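Local atomic coordinates of galectin (Xenopus laevis, PDB entry 3WUD), a protein that binds beta-galactosides such as lactose as a proto-type galectin of the skin, related to but distinct from galectin-1. Residues K31-N36 with A86-C91. Sequence-based numbering, arbitrary orientation.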
loop_
_atom_site.group_PDB
_atom_site.type_symbol
_atom_site.label_atom_id
_atom_site.label_comp_id
_atom_site.label_asym_id
_atom_site.label_seq_id
_atom_site.Cartn_x
_atom_site.Cartn_y
_atom_site.Cartn_z
ATOM N N LYS A 31 -13.681 -9.554 15.603
ATOM C CA LYS A 31 -13.204 -10.339 16.745
ATOM C C LYS A 31 -11.723 -10.138 16.932
ATOM O O LYS A 31 -11.258 -10.255 18.053
ATOM C CB LYS A 31 -13.508 -11.803 16.555
ATOM C CG LYS A 31 -14.993 -12.113 16.710
ATOM C CD LYS A 31 -15.287 -13.210 15.717
ATOM C CE LYS A 31 -15.310 -14.551 16.405
ATOM N NZ LYS A 31 -16.718 -14.817 16.902
ATOM N N SER A 32 -10.991 -9.830 15.834
ATOM C CA SER A 32 -9.546 -9.510 15.880
ATOM C C SER A 32 -9.137 -8.908 14.501
ATOM O O SER A 32 -9.927 -8.960 13.532
ATOM C CB SER A 32 -8.696 -10.778 16.141
ATOM O OG SER A 32 -8.869 -11.673 15.100
ATOM N N PHE A 33 -7.993 -8.340 14.415
ATOM C CA PHE A 33 -7.413 -7.996 13.102
ATOM C C PHE A 33 -5.869 -8.200 13.210
ATOM O O PHE A 33 -5.329 -8.309 14.326
ATOM C CB PHE A 33 -7.780 -6.554 12.684
ATOM C CG PHE A 33 -7.192 -5.456 13.550
ATOM C CD1 PHE A 33 -6.015 -4.806 13.167
ATOM C CD2 PHE A 33 -7.848 -4.993 14.693
ATOM C CE1 PHE A 33 -5.474 -3.805 13.933
ATOM C CE2 PHE A 33 -7.327 -3.961 15.459
ATOM C CZ PHE A 33 -6.143 -3.369 15.078
ATOM N N ALA A 34 -5.170 -8.320 12.067
ATOM C CA ALA A 34 -3.729 -8.587 12.149
ATOM C C ALA A 34 -3.077 -7.748 11.081
ATOM O O ALA A 34 -3.642 -7.592 9.976
ATOM C CB ALA A 34 -3.423 -10.081 11.950
ATOM N N ILE A 35 -1.905 -7.206 11.426
ATOM C CA ILE A 35 -1.023 -6.579 10.453
ATOM C C ILE A 35 0.341 -7.313 10.572
ATOM O O ILE A 35 0.899 -7.476 11.666
ATOM C CB ILE A 35 -0.805 -5.113 10.811
ATOM C CG1 ILE A 35 -2.128 -4.345 10.799
ATOM C CG2 ILE A 35 0.291 -4.487 9.895
ATOM C CD1 ILE A 35 -2.064 -3.168 11.689
ATOM N N ASN A 36 0.774 -7.833 9.441
ATOM C CA ASN A 36 2.028 -8.527 9.307
ATOM C C ASN A 36 3.085 -7.739 8.533
ATOM O O ASN A 36 2.768 -7.231 7.491
ATOM C CB ASN A 36 1.711 -9.772 8.543
ATOM C CG ASN A 36 0.718 -10.656 9.260
ATOM O OD1 ASN A 36 0.880 -10.947 10.450
ATOM N ND2 ASN A 36 -0.288 -11.083 8.549
ATOM N N ALA A 86 -14.361 1.703 14.403
ATOM C CA ALA A 86 -13.604 2.925 14.488
ATOM C C ALA A 86 -12.328 2.807 13.679
ATOM O O ALA A 86 -11.833 1.707 13.457
ATOM C CB ALA A 86 -13.227 3.226 15.927
ATOM N N GLU A 87 -11.779 3.967 13.343
ATOM C CA GLU A 87 -10.460 4.080 12.755
ATOM C C GLU A 87 -9.360 3.915 13.806
ATOM O O GLU A 87 -9.562 4.239 15.002
ATOM C CB GLU A 87 -10.335 5.450 12.072
ATOM C CG GLU A 87 -9.292 5.519 10.971
ATOM C CD GLU A 87 -9.605 6.619 9.949
ATOM O OE1 GLU A 87 -9.816 7.762 10.355
ATOM O OE2 GLU A 87 -9.680 6.339 8.755
ATOM N N THR A 88 -8.229 3.354 13.380
ATOM C CA THR A 88 -7.047 3.298 14.197
ATOM C C THR A 88 -5.832 3.581 13.322
ATOM O O THR A 88 -5.927 3.432 12.147
ATOM C CB THR A 88 -6.909 1.964 14.934
ATOM O OG1 THR A 88 -5.844 2.099 15.896
ATOM C CG2 THR A 88 -6.652 0.811 13.924
ATOM N N SER A 89 -4.734 4.035 13.924
ATOM C CA SER A 89 -3.456 4.265 13.240
ATOM C C SER A 89 -2.351 3.683 14.101
ATOM O O SER A 89 -2.356 3.833 15.338
ATOM C CB SER A 89 -3.243 5.769 12.956
ATOM O OG SER A 89 -3.058 6.446 14.156
ATOM N N ILE A 90 -1.426 2.934 13.500
ATOM C CA ILE A 90 -0.305 2.335 14.223
ATOM C C ILE A 90 0.976 2.622 13.424
ATOM O O ILE A 90 0.899 2.539 12.151
ATOM C CB ILE A 90 -0.527 0.797 14.364
ATOM C CG1 ILE A 90 -1.886 0.492 15.043
ATOM C CG2 ILE A 90 0.640 0.116 15.078
ATOM C CD1 ILE A 90 -2.819 -0.305 14.179
ATOM N N CYS A 91 2.112 2.910 14.103
ATOM C CA CYS A 91 3.449 3.089 13.404
ATOM C C CYS A 91 4.353 1.947 13.828
ATOM O O CYS A 91 4.483 1.604 15.008
ATOM C CB CYS A 91 4.229 4.457 13.580
ATOM S SG CYS A 91 5.011 4.949 11.983
#
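I35 and I90 meet through their delta methyls in the buried middle of the galectin beta-sandwich, where the two sheets face each other. The methyls CD1 of I35 and CD1 of I90 lie 3.9 Å apart, the closest approach between 31-36 and 86-91, and the two side chains cross at a slant. Both isoleucines set CG1 beside the backbone N and anti to the carbonyl carbon (chi1 -61° in I35, -56° in I90). In I90 an unusual chi2 of 119° then swings CD1 into the interior between the sheets, toward I35 and F33. The same I90 methyl also sits at the edge of the F33 ring, near the ring plane, with CE1 of F33 4.4 Å from CD1 of I90. I90 thus touches both I35 and F33 with one carbon.

Toward T88 the packing is looser. CG2 of T88 approaches CZ of F33 obliquely at 4.4 Å, and the backbones stand farther apart here, with 11.4 Å between the CA atoms of F33 and T88 against 9.7 Å for I35 and I90. On the outer side of 86-91, E87 is exposed and S89 partly so, while C91 forms a disulfide with C19.

F82 packs edge-to-face with F33, and I26 and I128 touch both F33 and T88, while V101 and L103 of strand 98-103 lie against I90. On the sheet side turned from 86-91, N36 hydrogen-bonds to H47, one of the residues lining the glycan pocket. Strand 34-37 runs between strands 120-126 and 43-51 in one sheet, and strand 86-95 between 19-26 and 98-103 in the other.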